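Local structure of putative cell adhesion protein (Bacteroides eggerthii, 4GPV) at residues Q259-A264 / I282-T287; A289-E294 / V331-A336; A183-A188 / N247-F252; I278-L283 / S327-T332; N212-A217 / D319-V324. The protein is probably a FimA-like fimbrial subunit that assembles into a distinct type of pilus on a human gut bacterium and serves in cell adhesion. All blocks are in the same frame, centred on the assembly; numbering follows the deposited sequence. Where two conformers were deposited one is given.

Contact 1 (Q259-A264 / I282-T287); sequences QPTILA and ILFTNT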
# COMPACT_ATOMS: atom_id res chain seq x y z
N GLN A 259 -7.68 -8.22 -11.38
CA GLN A 259 -6.39 -8.11 -12.07
C GLN A 259 -5.33 -8.09 -11.02
O GLN A 259 -5.36 -7.19 -10.19
CB GLN A 259 -6.31 -6.82 -12.92
CG GLN A 259 -4.90 -6.54 -13.50
CD GLN A 259 -4.33 -7.63 -14.40
OE1 GLN A 259 -4.96 -8.11 -15.34
NE2 GLN A 259 -3.09 -8.05 -14.16
N PRO A 260 -4.33 -9.01 -11.05
CA PRO A 260 -3.29 -8.93 -10.01
C PRO A 260 -2.33 -7.78 -10.23
O PRO A 260 -2.12 -7.33 -11.34
CB PRO A 260 -2.52 -10.24 -10.18
CG PRO A 260 -2.75 -10.63 -11.61
CD PRO A 260 -4.14 -10.21 -11.90
N THR A 261 -1.72 -7.34 -9.13
CA THR A 261 -0.67 -6.34 -9.17
C THR A 261 0.59 -7.02 -9.73
O THR A 261 0.82 -8.22 -9.50
CB THR A 261 -0.47 -5.77 -7.75
OG1 THR A 261 -1.67 -5.07 -7.36
CG2 THR A 261 0.72 -4.80 -7.67
N ILE A 262 1.40 -6.25 -10.48
CA ILE A 262 2.63 -6.78 -11.10
C ILE A 262 3.77 -5.81 -10.83
O ILE A 262 3.62 -4.61 -11.08
CB ILE A 262 2.47 -6.99 -12.65
CG1 ILE A 262 1.21 -7.79 -13.03
CG2 ILE A 262 3.81 -7.54 -13.29
CD1 ILE A 262 0.86 -7.78 -14.50
N LEU A 263 4.89 -6.31 -10.35
CA LEU A 263 6.11 -5.50 -10.22
C LEU A 263 7.03 -5.88 -11.36
O LEU A 263 7.19 -7.06 -11.62
CB LEU A 263 6.82 -5.71 -8.86
CG LEU A 263 8.17 -4.97 -8.68
CD1 LEU A 263 7.97 -3.45 -8.59
CD2 LEU A 263 8.90 -5.50 -7.47
N ALA A 264 7.60 -4.89 -12.09
CA ALA A 264 8.49 -5.26 -13.18
C ALA A 264 9.61 -4.26 -13.39
O ALA A 264 9.50 -3.08 -13.02
CB ALA A 264 7.70 -5.35 -14.49
N ILE A 282 7.07 -9.85 -12.08
CA ILE A 282 6.58 -10.77 -11.06
C ILE A 282 5.11 -10.45 -10.81
O ILE A 282 4.76 -9.32 -10.48
CB ILE A 282 7.41 -10.85 -9.75
CG1 ILE A 282 6.99 -12.08 -8.88
CG2 ILE A 282 7.38 -9.58 -8.95
CD1 ILE A 282 7.15 -13.58 -9.63
N LEU A 283 4.24 -11.47 -10.99
CA LEU A 283 2.80 -11.33 -10.76
C LEU A 283 2.50 -11.68 -9.33
O LEU A 283 2.93 -12.75 -8.88
CB LEU A 283 1.99 -12.26 -11.69
CG LEU A 283 1.64 -11.74 -13.07
CD1 LEU A 283 2.86 -11.69 -13.92
CD2 LEU A 283 0.66 -12.67 -13.73
N PHE A 284 1.75 -10.83 -8.63
CA PHE A 284 1.34 -11.08 -7.25
C PHE A 284 0.05 -11.91 -7.29
O PHE A 284 -1.07 -11.40 -7.04
CB PHE A 284 1.16 -9.80 -6.45
CG PHE A 284 2.50 -9.23 -6.06
CD1 PHE A 284 3.17 -9.70 -4.93
CD2 PHE A 284 3.13 -8.28 -6.86
CE1 PHE A 284 4.42 -9.18 -4.58
CE2 PHE A 284 4.38 -7.75 -6.49
CZ PHE A 284 5.02 -8.23 -5.37
N THR A 285 0.23 -13.18 -7.64
CA THR A 285 -0.81 -14.22 -7.67
C THR A 285 -0.35 -15.39 -6.81
O THR A 285 0.85 -15.58 -6.59
CB THR A 285 -1.03 -14.74 -9.11
OG1 THR A 285 0.18 -15.34 -9.60
CG2 THR A 285 -1.54 -13.68 -10.06
N ASN A 286 -1.30 -16.25 -6.43
CA ASN A 286 -0.95 -17.47 -5.70
C ASN A 286 -0.05 -18.43 -6.49
O ASN A 286 0.66 -19.20 -5.86
CB ASN A 286 -2.23 -18.20 -5.30
CG ASN A 286 -2.88 -17.54 -4.13
OD1 ASN A 286 -2.25 -16.82 -3.35
ND2 ASN A 286 -4.18 -17.75 -4.00
N THR A 287 -0.09 -18.43 -7.83
CA THR A 287 0.70 -19.36 -8.64
C THR A 287 2.05 -18.79 -9.08
O THR A 287 2.93 -19.59 -9.41
CB THR A 287 -0.09 -19.84 -9.89
OG1 THR A 287 -0.45 -18.71 -10.69
CG2 THR A 287 -1.32 -20.63 -9.53
O HOH W 1 -2.29 -8.93 -6.71
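Three backbone hydrogen bonds join 259-264 to 282-287. L263 and I282 form an antiparallel hydrogen-bonded pair: L263 N donates to I282 O, and I282 N returns a bond of 2.8 Å to L263 O. The third bond, from F284 N to T261 O (2.9 Å), is nearly straight, at 167° about the hydrogen. I262 and L283 are the non-hydrogen-bonded pair between them, and there the CA of I262 makes a CA-H...O contact with I282 O. This is the open end of the beta hairpin built from strands 262-271 and 274-283, where the two chains start to part. A water links the two chains here, accepting from T261 N and donating to F284 O. The T261 hydroxyl turns to F187 O of the neighbouring strand 176-193. Apolar contacts fall on both faces of the ladder. On one, I262 CG1 and L283 CG lie side by side, 4.0 Å apart. On the other, CB of L263 meets CG2 of I282 and, at the ring edge, CE2 of F284. F284 is the centre of an inverse gamma turn, and T261 O lies in its ring plane. Beyond the last bond, P260 CB touches T285 CG2 at 3.6 Å.

Contact 2 (A289-E294 / V331-A336); sequences ARHTIE and VTVTAA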
# COMPACT_ATOMS: atom_id res chain seq x y z
N ALA A 289 4.07 -15.34 -7.71
CA ALA A 289 4.77 -14.89 -6.50
C ALA A 289 4.47 -15.77 -5.29
O ALA A 289 5.25 -15.75 -4.35
CB ALA A 289 4.38 -13.46 -6.18
N ARG A 290 3.31 -16.50 -5.31
CA ARG A 290 2.80 -17.32 -4.20
C ARG A 290 2.30 -16.38 -3.09
O ARG A 290 2.16 -16.75 -1.92
CB ARG A 290 3.81 -18.37 -3.66
CG ARG A 290 4.40 -19.30 -4.74
CD ARG A 290 3.57 -20.56 -4.94
NE ARG A 290 3.71 -21.08 -6.30
CZ ARG A 290 2.84 -21.89 -6.89
NH1 ARG A 290 1.74 -22.28 -6.25
NH2 ARG A 290 3.05 -22.32 -8.13
N HIS A 291 1.99 -15.13 -3.47
CA HIS A 291 1.47 -14.07 -2.62
C HIS A 291 0.64 -13.12 -3.41
O HIS A 291 1.07 -12.67 -4.46
CB HIS A 291 2.57 -13.22 -1.93
CG HIS A 291 3.55 -13.98 -1.11
ND1 HIS A 291 3.33 -14.22 0.22
CD2 HIS A 291 4.74 -14.52 -1.46
CE1 HIS A 291 4.39 -14.89 0.64
NE2 HIS A 291 5.26 -15.10 -0.35
N THR A 292 -0.51 -12.74 -2.85
CA THR A 292 -1.28 -11.63 -3.40
C THR A 292 -0.94 -10.44 -2.48
O THR A 292 -0.12 -10.60 -1.56
CB THR A 292 -2.77 -11.94 -3.55
OG1 THR A 292 -3.30 -12.26 -2.27
CG2 THR A 292 -3.02 -13.09 -4.53
N ILE A 293 -1.52 -9.26 -2.70
CA ILE A 293 -1.12 -8.13 -1.86
C ILE A 293 -2.12 -7.93 -0.75
O ILE A 293 -3.30 -7.73 -1.02
CB ILE A 293 -0.97 -6.83 -2.70
CG1 ILE A 293 0.08 -6.97 -3.83
CG2 ILE A 293 -0.73 -5.60 -1.83
CD1 ILE A 293 1.55 -7.21 -3.37
N GLU A 294 -1.63 -7.90 0.50
CA GLU A 294 -2.46 -7.65 1.68
C GLU A 294 -2.05 -6.37 2.36
O GLU A 294 -0.85 -6.09 2.42
CB GLU A 294 -2.27 -8.77 2.71
CG GLU A 294 -2.71 -10.15 2.30
CD GLU A 294 -2.52 -11.07 3.49
OE1 GLU A 294 -3.24 -10.89 4.50
OE2 GLU A 294 -1.54 -11.85 3.47
N VAL A 331 13.15 -15.21 -9.51
CA VAL A 331 12.48 -14.28 -8.59
C VAL A 331 12.14 -14.95 -7.28
O VAL A 331 11.62 -16.08 -7.28
CB VAL A 331 11.17 -13.64 -9.19
CG1 VAL A 331 10.56 -12.61 -8.22
CG2 VAL A 331 11.41 -12.99 -10.55
N THR A 332 12.43 -14.27 -6.16
CA THR A 332 12.02 -14.72 -4.83
C THR A 332 11.15 -13.63 -4.26
O THR A 332 11.47 -12.44 -4.42
CB THR A 332 13.15 -15.10 -3.87
OG1 THR A 332 13.81 -13.92 -3.40
CG2 THR A 332 14.12 -16.15 -4.44
N VAL A 333 10.03 -14.01 -3.64
CA VAL A 333 9.13 -13.03 -3.01
C VAL A 333 8.93 -13.48 -1.59
O VAL A 333 8.52 -14.63 -1.35
CB VAL A 333 7.77 -12.81 -3.71
CG1 VAL A 333 6.93 -11.73 -3.00
CG2 VAL A 333 7.95 -12.46 -5.18
N THR A 334 9.25 -12.60 -0.65
CA THR A 334 9.00 -12.90 0.75
C THR A 334 8.07 -11.83 1.30
O THR A 334 8.09 -10.68 0.83
CB THR A 334 10.26 -13.07 1.59
OG1 THR A 334 10.99 -11.85 1.60
CG2 THR A 334 11.12 -14.27 1.15
N ALA A 335 7.24 -12.21 2.26
CA ALA A 335 6.29 -11.29 2.87
C ALA A 335 6.58 -11.22 4.35
O ALA A 335 6.78 -12.26 4.97
CB ALA A 335 4.87 -11.77 2.64
N ALA A 336 6.60 -10.02 4.91
CA ALA A 336 6.78 -9.84 6.34
C ALA A 336 5.64 -8.97 6.87
O ALA A 336 4.99 -8.25 6.09
CB ALA A 336 8.13 -9.18 6.63
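H291, V333 and A335 carry a side-chain contact at the protein surface, in which the loop leading from strand 274-283 to strand 297-306 lies against strand 329-343. No clear hydrogen bond crosses it. The imidazole of H291 does most of the touching. Its CG stands anti to the carbonyl carbon (chi1 -57°), and the ring reaches toward the strand between V333 and A335, whose CB atoms are directed at the loop. At one end CE1 rests 3.7 Å from CB of A335, with ND1 hardly farther off; at the other, CD2 lies 3.9 Å from CG1 of V333. The side chains of H291 and V333 slide past each other in opposite directions; NE2 of H291 lies 3.4 Å from the backbone O of V333. The other branch of V333 serves the start of the loop, CG2 meeting CB of A289 at 3.8 Å. V333 is thus shared between an alanine methyl and the imidazole, one methyl group to each. V333 also packs on I282 and F284, while A289 is tied by backbone hydrogen bonding to L283. Strand 329-343 in turn pairs with strand 297-306 through T332 and T334, and A335 touches Y299 there.

Contact 3 (A183-A188 / N247-F252); sequences AVLLFA and NHFYTF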
# COMPACT_ATOMS: atom_id res chain seq x y z
N ALA A 183 11.71 0.84 -12.97
CA ALA A 183 11.06 -0.14 -12.12
C ALA A 183 9.62 0.35 -12.04
O ALA A 183 9.37 1.52 -11.70
CB ALA A 183 11.71 -0.21 -10.73
N VAL A 184 8.67 -0.50 -12.44
CA VAL A 184 7.26 -0.07 -12.54
C VAL A 184 6.33 -0.97 -11.73
O VAL A 184 6.60 -2.14 -11.55
CB VAL A 184 6.79 0.02 -14.03
CG1 VAL A 184 7.57 1.06 -14.84
CG2 VAL A 184 6.81 -1.36 -14.71
N LEU A 185 5.23 -0.39 -11.23
CA LEU A 185 4.20 -1.15 -10.57
C LEU A 185 3.01 -1.09 -11.47
O LEU A 185 2.55 -0.00 -11.80
CB LEU A 185 3.88 -0.64 -9.14
CG LEU A 185 3.06 -1.63 -8.28
CD1 LEU A 185 3.88 -2.94 -7.98
CD2 LEU A 185 2.63 -0.96 -6.95
N LEU A 186 2.49 -2.24 -11.85
CA LEU A 186 1.33 -2.30 -12.73
C LEU A 186 0.14 -2.75 -11.94
O LEU A 186 0.26 -3.70 -11.13
CB LEU A 186 1.59 -3.25 -13.95
CG LEU A 186 2.93 -3.12 -14.68
CD1 LEU A 186 3.01 -4.16 -15.86
CD2 LEU A 186 3.15 -1.67 -15.19
N PHE A 187 -1.02 -2.08 -12.13
CA PHE A 187 -2.27 -2.47 -11.49
C PHE A 187 -2.18 -2.46 -9.98
O PHE A 187 -2.53 -3.43 -9.32
CB PHE A 187 -2.76 -3.86 -11.98
CG PHE A 187 -2.74 -3.90 -13.49
CD1 PHE A 187 -3.51 -3.02 -14.23
CD2 PHE A 187 -1.87 -4.75 -14.16
CE1 PHE A 187 -3.42 -2.99 -15.63
CE2 PHE A 187 -1.78 -4.73 -15.55
CZ PHE A 187 -2.55 -3.84 -16.27
N ALA A 188 -1.77 -1.31 -9.45
CA ALA A 188 -1.85 -1.03 -8.02
C ALA A 188 -3.33 -0.84 -7.68
O ALA A 188 -3.99 -0.07 -8.38
CB ALA A 188 -1.09 0.27 -7.72
N ASN A 247 14.31 0.37 -4.99
CA ASN A 247 13.19 1.29 -4.70
C ASN A 247 12.11 0.55 -3.94
O ASN A 247 12.19 -0.67 -3.74
CB ASN A 247 12.63 1.90 -6.02
CG ASN A 247 11.78 0.95 -6.86
OD1 ASN A 247 11.95 -0.27 -6.87
ND2 ASN A 247 10.80 1.48 -7.56
N HIS A 248 11.04 1.27 -3.60
CA HIS A 248 9.88 0.66 -2.99
C HIS A 248 8.65 1.43 -3.47
O HIS A 248 8.77 2.59 -3.88
CB HIS A 248 9.99 0.66 -1.46
CG HIS A 248 9.95 2.01 -0.84
ND1 HIS A 248 11.09 2.76 -0.68
CD2 HIS A 248 8.89 2.72 -0.38
CE1 HIS A 248 10.70 3.90 -0.13
NE2 HIS A 248 9.38 3.92 0.07
N PHE A 249 7.50 0.76 -3.43
CA PHE A 249 6.20 1.37 -3.74
C PHE A 249 5.24 1.08 -2.62
O PHE A 249 5.34 0.02 -1.99
CB PHE A 249 5.61 0.81 -5.05
CG PHE A 249 6.36 1.14 -6.32
CD1 PHE A 249 6.39 2.45 -6.80
CD2 PHE A 249 6.94 0.14 -7.08
CE1 PHE A 249 7.06 2.76 -7.99
CE2 PHE A 249 7.57 0.44 -8.29
CZ PHE A 249 7.63 1.74 -8.74
N TYR A 250 4.32 2.00 -2.36
CA TYR A 250 3.20 1.75 -1.46
C TYR A 250 2.01 1.44 -2.33
O TYR A 250 1.82 2.10 -3.36
CB TYR A 250 2.87 2.98 -0.57
CG TYR A 250 4.05 3.40 0.25
CD1 TYR A 250 4.56 2.58 1.26
CD2 TYR A 250 4.68 4.62 0.01
CE1 TYR A 250 5.69 2.96 2.00
CE2 TYR A 250 5.78 5.03 0.77
CZ TYR A 250 6.28 4.19 1.75
OH TYR A 250 7.38 4.61 2.45
N THR A 251 1.19 0.47 -1.92
CA THR A 251 0.01 0.16 -2.75
C THR A 251 -1.09 -0.34 -1.84
O THR A 251 -0.84 -0.58 -0.67
CB THR A 251 0.39 -0.88 -3.84
OG1 THR A 251 -0.70 -0.99 -4.78
CG2 THR A 251 0.71 -2.27 -3.27
N PHE A 252 -2.28 -0.52 -2.37
CA PHE A 252 -3.33 -1.06 -1.54
C PHE A 252 -3.59 -2.57 -1.82
O PHE A 252 -3.08 -3.15 -2.80
CB PHE A 252 -4.63 -0.25 -1.71
CG PHE A 252 -4.55 1.15 -1.14
CD1 PHE A 252 -3.86 1.40 0.06
CD2 PHE A 252 -5.20 2.21 -1.75
CE1 PHE A 252 -3.79 2.70 0.59
CE2 PHE A 252 -5.15 3.51 -1.21
CZ PHE A 252 -4.46 3.73 -0.03
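F249 reaches across from strand 247-251 to strand 183-186. Its CB sits 4.0 Å from CD2 of L185. CG, anti to the carbonyl carbon (chi1 -67°), starts the ring, one face of which is covered by CB of L185, 4.1 Å from the centroid and offset toward the rim, in a CH-pi contact. CD2 makes the nearest approach to that CB, at 3.8 Å. CE2 meets the backbone at the V184-L185 peptide, and at the tip CZ comes to 3.4 Å from A183 O, which lies in the ring plane at its edge. An alanine in place of F249 would probably leave L185 CB without its aromatic surface and open a gap beside the 183-185 backbone. Along the strand to either side of F249, A183 CB faces the amide of N247, whose ND2 is held by D230, and CD2 of L185 meets CB of T251 at 3.8 Å. T251 OG1 approaches CB of A188, which with F187 forms a G1 beta bulge. The strand segments run 16° from parallel, axes 8.6 Å apart, without a hydrogen bond between them: two sheets packed face to face in a beta sandwich, consistent with the Transthyretin clan of this FimA-like domain.

Contact 4 (I278-L283 / S327-T332); sequences IFYPIL and SSIEVT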
# COMPACT_ATOMS: atom_id res chain seq x y z
N ILE A 278 10.30 -4.45 -23.23
CA ILE A 278 10.43 -5.79 -22.66
C ILE A 278 10.31 -5.64 -21.17
O ILE A 278 10.49 -4.53 -20.64
CB ILE A 278 11.71 -6.58 -23.06
CG1 ILE A 278 12.99 -5.84 -22.62
CG2 ILE A 278 11.70 -6.91 -24.57
CD1 ILE A 278 14.26 -6.60 -22.66
N PHE A 279 9.98 -6.72 -20.50
CA PHE A 279 9.75 -6.68 -19.05
C PHE A 279 10.40 -7.85 -18.33
O PHE A 279 10.49 -8.94 -18.88
CB PHE A 279 8.23 -6.73 -18.77
CG PHE A 279 7.45 -5.59 -19.36
CD1 PHE A 279 6.97 -5.65 -20.66
CD2 PHE A 279 7.22 -4.43 -18.62
CE1 PHE A 279 6.26 -4.57 -21.22
CE2 PHE A 279 6.48 -3.38 -19.15
CZ PHE A 279 6.04 -3.43 -20.47
N TYR A 280 10.80 -7.62 -17.06
CA TYR A 280 11.28 -8.69 -16.18
C TYR A 280 10.29 -8.63 -15.01
O TYR A 280 10.47 -7.83 -14.10
CB TYR A 280 12.74 -8.46 -15.75
CG TYR A 280 13.68 -8.31 -16.92
CD1 TYR A 280 14.30 -9.42 -17.49
CD2 TYR A 280 14.01 -7.05 -17.41
CE1 TYR A 280 15.26 -9.28 -18.49
CE2 TYR A 280 14.94 -6.90 -18.45
CZ TYR A 280 15.56 -8.02 -18.99
OH TYR A 280 16.49 -7.86 -20.00
N PRO A 281 9.16 -9.35 -15.12
CA PRO A 281 8.07 -9.13 -14.15
C PRO A 281 7.86 -10.21 -13.08
O PRO A 281 8.35 -11.35 -13.21
CB PRO A 281 6.86 -9.11 -15.06
CG PRO A 281 7.22 -10.09 -16.17
CD PRO A 281 8.70 -10.23 -16.21
N ILE A 282 7.07 -9.85 -12.08
CA ILE A 282 6.58 -10.77 -11.06
C ILE A 282 5.11 -10.45 -10.81
O ILE A 282 4.76 -9.32 -10.48
CB ILE A 282 7.41 -10.85 -9.75
CG1 ILE A 282 6.99 -12.08 -8.88
CG2 ILE A 282 7.38 -9.58 -8.95
CD1 ILE A 282 7.15 -13.58 -9.63
N LEU A 283 4.24 -11.47 -10.99
CA LEU A 283 2.80 -11.33 -10.76
C LEU A 283 2.50 -11.68 -9.33
O LEU A 283 2.93 -12.75 -8.88
CB LEU A 283 1.99 -12.26 -11.69
CG LEU A 283 1.64 -11.74 -13.07
CD1 LEU A 283 2.86 -11.69 -13.92
CD2 LEU A 283 0.66 -12.67 -13.73
N SER A 327 14.91 -19.41 -17.53
CA SER A 327 16.14 -19.52 -16.74
C SER A 327 16.79 -18.14 -16.54
O SER A 327 17.52 -17.94 -15.56
CB SER A 327 17.13 -20.45 -17.46
OG SER A 327 17.34 -20.03 -18.80
N SER A 328 16.51 -17.20 -17.45
CA SER A 328 17.05 -15.84 -17.49
C SER A 328 16.51 -14.92 -16.37
O SER A 328 17.09 -13.86 -16.11
CB SER A 328 16.73 -15.20 -18.83
OG SER A 328 15.33 -15.18 -19.04
N ILE A 329 15.35 -15.29 -15.77
CA ILE A 329 14.74 -14.52 -14.68
C ILE A 329 14.51 -15.46 -13.50
O ILE A 329 13.83 -16.47 -13.65
CB ILE A 329 13.41 -13.81 -15.10
CG1 ILE A 329 13.58 -12.99 -16.40
CG2 ILE A 329 12.88 -12.93 -13.96
CD1 ILE A 329 12.25 -12.53 -17.09
N GLU A 330 15.09 -15.14 -12.34
CA GLU A 330 14.90 -15.87 -11.09
C GLU A 330 14.31 -14.88 -10.10
O GLU A 330 14.90 -13.81 -9.90
CB GLU A 330 16.22 -16.46 -10.55
CG GLU A 330 16.06 -17.23 -9.25
CD GLU A 330 17.21 -17.12 -8.26
OE1 GLU A 330 18.37 -17.39 -8.65
OE2 GLU A 330 16.94 -16.82 -7.07
N VAL A 331 13.15 -15.21 -9.51
CA VAL A 331 12.48 -14.28 -8.59
C VAL A 331 12.14 -14.95 -7.28
O VAL A 331 11.62 -16.08 -7.28
CB VAL A 331 11.17 -13.64 -9.19
CG1 VAL A 331 10.56 -12.61 -8.22
CG2 VAL A 331 11.41 -12.99 -10.55
N THR A 332 12.43 -14.27 -6.16
CA THR A 332 12.02 -14.72 -4.83
C THR A 332 11.15 -13.63 -4.26
O THR A 332 11.47 -12.44 -4.42
CB THR A 332 13.15 -15.10 -3.87
OG1 THR A 332 13.81 -13.92 -3.40
CG2 THR A 332 14.12 -16.15 -4.44
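Y280 and I329 make the closely packed end of this contact, together with I282 and V331 farther along the strands. The side chains of Y280 and I329 cross at about a right angle. CG1 of I329, anti to the carbonyl carbon (chi1 -51°), lies in the plane of the tyrosine ring at its edge, and CD1 beyond it comes to 3.7 Å from CD1 of Y280. The same I329 methyl also approaches CD of P281, more distantly at 4.3 Å. At its far end the ring's OH is hydrogen-bonded to G314 O. At the second point, CG1 of V331 fits against I282, 3.7 Å from its CG1 and 3.8 Å from its CD1. Contact thins from there toward the outside. CG2 of V331 reaches no nearer than 4.4 Å to P281 O, and alternate residues of the strand, E330 and T332, are exposed to solvent, while I329 and V331 turn inward. V301 of strand 297-306 touches both I282 and V331. The segment axes are 8.4 Å apart and cross at -29°, with no hydrogen bond between them. Apolar residues from two facing sheets pack together here, the arrangement of a beta sandwich.

Contact 5 (N212-A217 / D319-V324); sequences NQYTGA and DPEEPV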
# COMPACT_ATOMS: atom_id res chain seq x y z
N ASN A 212 1.68 1.55 -19.55
CA ASN A 212 0.64 0.78 -20.23
C ASN A 212 0.85 0.72 -21.75
O ASN A 212 -0.09 0.37 -22.46
CB ASN A 212 -0.74 1.38 -19.92
CG ASN A 212 -1.02 2.74 -20.53
OD1 ASN A 212 -0.15 3.40 -21.10
ND2 ASN A 212 -2.26 3.19 -20.46
N GLN A 213 2.06 1.10 -22.23
CA GLN A 213 2.35 1.15 -23.68
C GLN A 213 2.97 -0.17 -24.16
O GLN A 213 4.11 -0.23 -24.64
CB GLN A 213 3.20 2.38 -24.01
CG GLN A 213 2.38 3.69 -23.87
CD GLN A 213 3.22 4.94 -24.06
OE1 GLN A 213 3.80 5.19 -25.11
NE2 GLN A 213 3.30 5.76 -23.02
N TYR A 214 2.21 -1.26 -23.99
CA TYR A 214 2.55 -2.62 -24.41
C TYR A 214 1.27 -3.24 -24.97
O TYR A 214 0.17 -2.86 -24.55
CB TYR A 214 3.21 -3.46 -23.30
CG TYR A 214 2.41 -3.64 -22.03
CD1 TYR A 214 2.52 -2.73 -20.97
CD2 TYR A 214 1.59 -4.75 -21.84
CE1 TYR A 214 1.77 -2.88 -19.80
CE2 TYR A 214 0.82 -4.90 -20.68
CZ TYR A 214 0.93 -3.97 -19.65
OH TYR A 214 0.18 -4.14 -18.51
N THR A 215 1.40 -4.18 -25.93
CA THR A 215 0.26 -4.82 -26.58
C THR A 215 -0.63 -5.58 -25.57
O THR A 215 -0.11 -6.30 -24.72
CB THR A 215 0.77 -5.77 -27.69
OG1 THR A 215 1.82 -5.13 -28.41
CG2 THR A 215 -0.34 -6.23 -28.62
N GLY A 216 -1.94 -5.39 -25.71
CA GLY A 216 -3.01 -6.03 -24.95
C GLY A 216 -3.08 -5.72 -23.48
O GLY A 216 -3.64 -6.51 -22.71
N ALA A 217 -2.57 -4.55 -23.08
CA ALA A 217 -2.58 -4.13 -21.69
C ALA A 217 -4.01 -4.07 -21.16
O ALA A 217 -4.92 -3.59 -21.84
CB ALA A 217 -1.91 -2.77 -21.55
N ASP A 319 5.13 -9.59 -22.74
CA ASP A 319 3.84 -9.45 -22.05
C ASP A 319 4.02 -9.64 -20.56
O ASP A 319 4.12 -10.77 -20.09
CB ASP A 319 2.78 -10.44 -22.59
CG ASP A 319 1.36 -10.17 -22.10
OD1 ASP A 319 1.17 -9.27 -21.26
OD2 ASP A 319 0.43 -10.85 -22.58
N PRO A 320 4.01 -8.54 -19.79
CA PRO A 320 4.21 -8.67 -18.34
C PRO A 320 3.00 -9.24 -17.63
O PRO A 320 3.13 -9.60 -16.47
CB PRO A 320 4.47 -7.23 -17.90
CG PRO A 320 3.71 -6.40 -18.88
CD PRO A 320 3.83 -7.13 -20.20
N GLU A 321 1.83 -9.30 -18.29
CA GLU A 321 0.61 -9.82 -17.65
C GLU A 321 0.50 -11.35 -17.70
O GLU A 321 -0.40 -11.91 -17.06
CB GLU A 321 -0.63 -9.20 -18.28
CG GLU A 321 -0.72 -7.70 -18.08
CD GLU A 321 -1.90 -7.01 -18.74
OE1 GLU A 321 -2.86 -7.69 -19.16
OE2 GLU A 321 -1.86 -5.76 -18.84
N GLU A 322 1.39 -12.02 -18.44
CA GLU A 322 1.43 -13.48 -18.54
C GLU A 322 2.63 -14.00 -17.74
O GLU A 322 3.72 -13.44 -17.86
CB GLU A 322 1.49 -13.95 -19.99
CG GLU A 322 0.25 -13.68 -20.83
CD GLU A 322 -1.08 -14.22 -20.34
OE1 GLU A 322 -1.13 -15.39 -19.90
OE2 GLU A 322 -2.08 -13.47 -20.43
N PRO A 323 2.48 -15.09 -16.94
CA PRO A 323 3.63 -15.58 -16.16
C PRO A 323 4.83 -15.97 -17.03
O PRO A 323 4.67 -16.37 -18.20
CB PRO A 323 3.07 -16.80 -15.41
CG PRO A 323 1.59 -16.60 -15.41
CD PRO A 323 1.27 -15.89 -16.69
N VAL A 324 6.03 -15.79 -16.49
CA VAL A 324 7.28 -16.06 -17.19
C VAL A 324 7.86 -17.36 -16.66
O VAL A 324 7.93 -17.57 -15.45
CB VAL A 324 8.29 -14.88 -17.08
CG1 VAL A 324 9.63 -15.22 -17.73
CG2 VAL A 324 7.72 -13.62 -17.71
O HOH W 2 -0.81 -7.59 -22.11
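The ring of Y214 is covered on both faces. CG of P320 sits over one, 3.8 Å from the centroid in a CH-pi contact, and CB of A217 lies over the opposite face, toward the rim. At the edge, CD of E321 is in the ring plane. The carboxylate stands almost perpendicular to the ring, the two planes 89° apart. Y214 opens a type II turn that ends at A217. Its OH donates to OE2 of E321 (2.6 Å), which accepts through its anti lone pair. The same oxygen accepts from F218 N, so two donors grip it. Across the contact, D319 and P320 begin a type I turn. D319 OD1 receives E321 N at 3.0 Å, closing an Asx turn; the donor comes from above the carboxylate plane. A water lies within hydrogen-bonding distance of T215 O and D319 OD1, between the two loops. A phenylalanine in place of Y214 would probably leave E321 OE2 without its hydroxyl partner and with one donor fewer. The short bond and the second donor would be expected to stabilise negative charge on E321, favouring the ionised carboxylate where these two loops meet.

How the contacts relate
All five contacts lie in the FimA-like C-terminal region. Contacts 1 and 4 share I282 and L283 on strand 274-283, their centres about 11 Å apart, and contacts 2 and 4 share V331 and T332 on strand 329-343. Contact 1 joins strands within one sheet, whereas contacts 3 and 4 bring the two sheets together, with centres about 16 Å apart. Contact 2 adds the loop that follows the hairpin, and contact 5 ties two loops over the outer face of the hairpin sheet, touching L186, F279 and L283. Contact 3 closes before contact 1 opens, while contact 5 crosses contacts 2, 3 and 4 in sequence. Distant parts of the chain are thereby interleaved in one compact sandwich.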